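Local coordinates for nucleoprotein (Sendai virus, PDB 6M7D) that encapsidates the viral RNA genome in a helical nucleocapsid, one subunit to six nucleotides, shielding it from nucleases and presenting it as template for transcription and replication, at residues L78-A82 against L167-I171; Y89-G94 against L232-T236. All blocks are in the same frame, centred on the assembly; numbering follows the deposited sequence.

How the contacts relate
Both contacts lie on the same side of the chain's centre, in the helical part of what is, by homology, Ncore, and both are largely buried. Contact 1 joins the end of helix 68-80 and the turn after it to helix 163-181. Contact 2 sets the next helix, 86-93, against helix 227-239. They touch directly: L79 of contact 1 packs on L232 and M233 of contact 2, and A80 lies against Y89. Their chemistry differs. In contact 1 the side chains that meet are all apolar, whereas contact 2 adds a tyrosine-threonine hydrogen bond to its leucine packing and reaches the solvent-exposed T92. Neither touches the RNA.

Contact 1: L78-A82 against L167-I171; sequences LLAMA and LGAII
The last turn of helix 68-80 and the turn after it run beside helix 163-181, with L79 and I171 facing each other at 6.1 Å between CA atoms and A82 facing L167 at 7.0 Å. I171 is the central side chain. With its CG1 beside the backbone N (chi1 -67°), the long branch reaches across until CD1 lies 3.6 Å from A82 CB and also against the carbonyl oxygen of L78. The other branch goes to a different neighbour, I171 CG2 meeting L79 CD2 at 3.8 Å. L78 passes at about a right angle to I170, bringing its CD2 to 3.7 Å from I170 CG2. A turn earlier in helix 163-181, L167 spreads its two methyls over the start of the turn: CD1 lies 3.9 Å from M81 CB, while CD2 rests on the M81 carbonyl and the A82 backbone. L78 and M81 also pack on A54 of helix 47-62, and L79 on L229 of helix 227-239, so these two helices also pack against the interface. The arrangement is apolar helix packing in the helical part of a paramyxovirus nucleoprotein, away from the RNA-binding residues.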
loop_
_atom_site.group_PDB
_atom_site.type_symbol
_atom_site.label_atom_id
_atom_site.label_comp_id
_atom_site.label_asym_id
_atom_site.label_seq_id
_atom_site.Cartn_x
_atom_site.Cartn_y
_atom_site.Cartn_z
ATOM N N LEU A 78 14.945 -3.780 10.141
ATOM C CA LEU A 78 15.037 -2.365 9.818
ATOM C C LEU A 78 13.823 -1.602 10.326
ATOM O O LEU A 78 13.962 -0.534 10.931
ATOM C CB LEU A 78 15.188 -2.198 8.311
ATOM C CG LEU A 78 15.409 -0.787 7.794
ATOM C CD1 LEU A 78 16.557 -0.145 8.527
ATOM C CD2 LEU A 78 15.689 -0.849 6.318
ATOM N N LEU A 79 12.627 -2.137 10.102
ATOM C CA LEU A 79 11.427 -1.451 10.561
ATOM C C LEU A 79 11.317 -1.453 12.078
ATOM O O LEU A 79 10.696 -0.553 12.650
ATOM C CB LEU A 79 10.185 -2.083 9.944
ATOM C CG LEU A 79 10.148 -2.202 8.425
ATOM C CD1 LEU A 79 9.279 -3.366 8.027
ATOM C CD2 LEU A 79 9.653 -0.931 7.795
ATOM N N ALA A 80 11.897 -2.448 12.746
ATOM C CA ALA A 80 11.895 -2.472 14.200
ATOM C C ALA A 80 12.923 -1.529 14.798
ATOM O O ALA A 80 12.794 -1.157 15.966
ATOM C CB ALA A 80 12.145 -3.892 14.702
ATOM N N MET A 81 13.943 -1.148 14.028
ATOM C CA MET A 81 14.912 -0.167 14.505
ATOM C C MET A 81 14.269 1.158 14.884
ATOM O O MET A 81 14.867 1.933 15.633
ATOM C CB MET A 81 15.974 0.092 13.445
ATOM C CG MET A 81 16.929 -1.035 13.249
ATOM S SD MET A 81 18.280 -0.552 12.185
ATOM C CE MET A 81 19.210 0.469 13.307
ATOM N N ALA A 82 13.073 1.441 14.374
ATOM C CA ALA A 82 12.394 2.697 14.644
ATOM C C ALA A 82 11.861 2.793 16.062
ATOM O O ALA A 82 11.412 3.869 16.463
ATOM C CB ALA A 82 11.244 2.876 13.662
ATOM N N LEU A 167 17.154 7.369 9.869
ATOM C CA LEU A 167 16.404 6.128 9.972
ATOM C C LEU A 167 14.988 6.298 9.448
ATOM O O LEU A 167 14.448 5.400 8.795
ATOM C CB LEU A 167 16.390 5.656 11.421
ATOM C CG LEU A 167 15.751 4.299 11.683
ATOM C CD1 LEU A 167 16.658 3.182 11.221
ATOM C CD2 LEU A 167 15.422 4.163 13.145
ATOM N N GLY A 168 14.368 7.447 9.716
ATOM C CA GLY A 168 13.047 7.704 9.184
ATOM C C GLY A 168 13.041 7.794 7.676
ATOM O O GLY A 168 12.111 7.321 7.031
ATOM N N ALA A 169 14.073 8.401 7.093
ATOM C CA ALA A 169 14.194 8.405 5.640
ATOM C C ALA A 169 14.189 6.986 5.091
ATOM O O ALA A 169 13.392 6.649 4.206
ATOM C CB ALA A 169 15.466 9.135 5.221
ATOM N N ILE A 170 15.051 6.130 5.639
ATOM C CA ILE A 170 15.170 4.763 5.128
ATOM C C ILE A 170 13.854 4.004 5.293
ATOM O O ILE A 170 13.364 3.346 4.363
ATOM C CB ILE A 170 16.332 4.034 5.824
ATOM C CG1 ILE A 170 17.637 4.793 5.608
ATOM C CG2 ILE A 170 16.460 2.623 5.306
ATOM C CD1 ILE A 170 18.805 4.201 6.348
ATOM N N ILE A 171 13.257 4.088 6.479
ATOM C CA ILE A 171 12.060 3.307 6.763
ATOM C C ILE A 171 10.873 3.825 5.961
ATOM O O ILE A 171 10.074 3.042 5.430
ATOM C CB ILE A 171 11.791 3.313 8.274
ATOM C CG1 ILE A 171 12.900 2.542 8.983
ATOM C CG2 ILE A 171 10.443 2.716 8.584
ATOM C CD1 ILE A 171 12.825 2.603 10.460
#

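Contact 2: Y89-G94 against L232-T236; sequences YLTTNG and LMVET
Near-perpendicular helix packing in this paramyxovirus nucleoprotein brings Y89, N93 and L232 together: the segments 89-93 and 232-236 cross at 87°, their axes 9.7 Å apart at closest approach. The backbones come nearest where N93 CA stands 5.3 Å from E235 CA. L232 is the main apolar piece. Its CD1 lies 3.8 Å from Y89 CZ and 3.7 Å from N93 CB, filling the angle between the tyrosine ring and the asparagine, while the backbone of L232 turns its CA-H toward N93 O in a CH...O contact. From the next turn of helix 227-239, E235 lays its aliphatic part along N93, with CG 3.5 Å from ND2. The carboxylate is directed elsewhere, its OE1 forming a salt bridge to R309, and N93 ND2 has a weak hydrogen bond to T239 OG1 one turn on from E235. N93 therefore lies across helix 227-239 between E235 and T236, its side-chain oxygen facing T236. The polar link between the helices is made by Y89. Its ring swings out with CG anti to the backbone N (chi1 172°), which carries the hydroxyl past L232 to T236, whose OG1 meets the ring edge-on. Y83 stacks on the same tyrosine, and A80 of helix 68-80 packs on it as well. Y89 OH donates to T236 OG1 at 2.5 Å, and the threonine hydroxyl in turn donates to L232 O at 2.6 Å, so two hydrogen bonds in series tie Y89 of one helix to the backbone of the other. L232 O thus accepts twice, from T236 N and from T236 OG1, the two donors reaching it from opposite faces of the carbonyl plane, with OG1 tilted 30° out of it.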
loop_
_atom_site.group_PDB
_atom_site.type_symbol
_atom_site.label_atom_id
_atom_site.label_comp_id
_atom_site.label_asym_id
_atom_site.label_seq_id
_atom_site.Cartn_x
_atom_site.Cartn_y
_atom_site.Cartn_z
ATOM N N TYR A 89 7.492 -4.193 19.591
ATOM C CA TYR A 89 6.932 -3.929 18.273
ATOM C C TYR A 89 6.649 -5.220 17.520
ATOM O O TYR A 89 5.588 -5.369 16.905
ATOM C CB TYR A 89 7.892 -3.050 17.479
ATOM C CG TYR A 89 7.509 -2.879 16.038
ATOM C CD1 TYR A 89 6.346 -2.220 15.690
ATOM C CD2 TYR A 89 8.310 -3.375 15.022
ATOM C CE1 TYR A 89 5.993 -2.059 14.385
ATOM C CE2 TYR A 89 7.956 -3.218 13.708
ATOM C CZ TYR A 89 6.796 -2.555 13.398
ATOM O OH TYR A 89 6.428 -2.383 12.091
ATOM N N LEU A 90 7.585 -6.167 17.559
ATOM C CA LEU A 90 7.408 -7.414 16.825
ATOM C C LEU A 90 6.352 -8.294 17.475
ATOM O O LEU A 90 5.716 -9.113 16.809
ATOM C CB LEU A 90 8.734 -8.155 16.733
ATOM C CG LEU A 90 9.828 -7.377 16.024
ATOM C CD1 LEU A 90 11.058 -8.220 15.936
ATOM C CD2 LEU A 90 9.356 -6.964 14.654
ATOM N N THR A 91 6.164 -8.159 18.783
ATOM C CA THR A 91 5.136 -8.951 19.443
ATOM C C THR A 91 3.744 -8.419 19.134
ATOM O O THR A 91 2.832 -9.196 18.830
ATOM C CB THR A 91 5.385 -8.992 20.946
ATOM O OG1 THR A 91 6.549 -9.780 21.209
ATOM C CG2 THR A 91 4.202 -9.601 21.664
ATOM N N THR A 92 3.554 -7.099 19.195
ATOM C CA THR A 92 2.217 -6.562 18.956
ATOM C C THR A 92 1.878 -6.534 17.470
ATOM O O THR A 92 0.718 -6.722 17.091
ATOM C CB THR A 92 2.069 -5.167 19.569
ATOM O OG1 THR A 92 2.713 -4.190 18.743
ATOM C CG2 THR A 92 2.648 -5.125 20.960
ATOM N N ASN A 93 2.872 -6.244 16.624
ATOM C CA ASN A 93 2.618 -6.164 15.158
ATOM C C ASN A 93 3.309 -7.304 14.401
ATOM O O ASN A 93 3.124 -7.381 13.174
ATOM C CB ASN A 93 3.068 -4.817 14.585
ATOM C CG ASN A 93 2.459 -3.633 15.305
ATOM O OD1 ASN A 93 3.106 -2.603 15.468
ATOM N ND2 ASN A 93 1.218 -3.771 15.740
ATOM N N GLY A 94 4.059 -8.161 15.097
ATOM C CA GLY A 94 4.810 -9.241 14.425
ATOM C C GLY A 94 4.144 -10.603 14.502
ATOM O O GLY A 94 4.772 -11.579 14.048
ATOM N N LEU A 232 3.005 -7.351 8.854
ATOM C CA LEU A 232 3.573 -6.536 9.918
ATOM C C LEU A 232 3.414 -5.055 9.619
ATOM O O LEU A 232 3.113 -4.262 10.514
ATOM C CB LEU A 232 5.046 -6.880 10.113
ATOM C CG LEU A 232 5.864 -5.843 10.870
ATOM C CD1 LEU A 232 5.715 -6.042 12.348
ATOM C CD2 LEU A 232 7.310 -5.913 10.467
ATOM N N MET A 233 3.605 -4.662 8.364
ATOM C CA MET A 233 3.450 -3.257 8.014
ATOM C C MET A 233 1.992 -2.819 8.091
ATOM O O MET A 233 1.682 -1.735 8.598
ATOM C CB MET A 233 4.035 -3.011 6.628
ATOM C CG MET A 233 5.518 -3.295 6.564
ATOM S SD MET A 233 6.196 -3.230 4.910
ATOM C CE MET A 233 6.506 -1.484 4.753
ATOM N N VAL A 234 1.097 -3.661 7.569
ATOM C CA VAL A 234 -0.362 -3.353 7.615
ATOM C C VAL A 234 -0.780 -3.300 9.087
ATOM O O VAL A 234 -1.549 -2.391 9.449
ATOM C CB VAL A 234 -1.178 -4.398 6.831
ATOM C CG1 VAL A 234 -2.653 -4.355 7.199
ATOM C CG2 VAL A 234 -0.995 -4.242 5.330
ATOM N N GLU A 235 -0.257 -4.223 9.897
ATOM C CA GLU A 235 -0.575 -4.283 11.350
ATOM C C GLU A 235 -0.087 -3.001 12.032
ATOM O O GLU A 235 -0.838 -2.454 12.857
ATOM C CB GLU A 235 0.092 -5.507 11.978
ATOM C CG GLU A 235 -0.361 -5.773 13.401
ATOM C CD GLU A 235 -1.853 -6.017 13.547
ATOM O OE1 GLU A 235 -2.557 -5.990 12.519
ATOM O OE2 GLU A 235 -2.306 -6.234 14.687
ATOM N N THR A 236 1.109 -2.529 11.668
ATOM C CA THR A 236 1.678 -1.292 12.266
ATOM C C THR A 236 0.763 -0.111 11.930
ATOM O O THR A 236 0.481 0.697 12.832
ATOM C CB THR A 236 3.067 -1.004 11.681
ATOM O OG1 THR A 236 3.898 -2.147 11.880
ATOM C CG2 THR A 236 3.718 0.221 12.285
#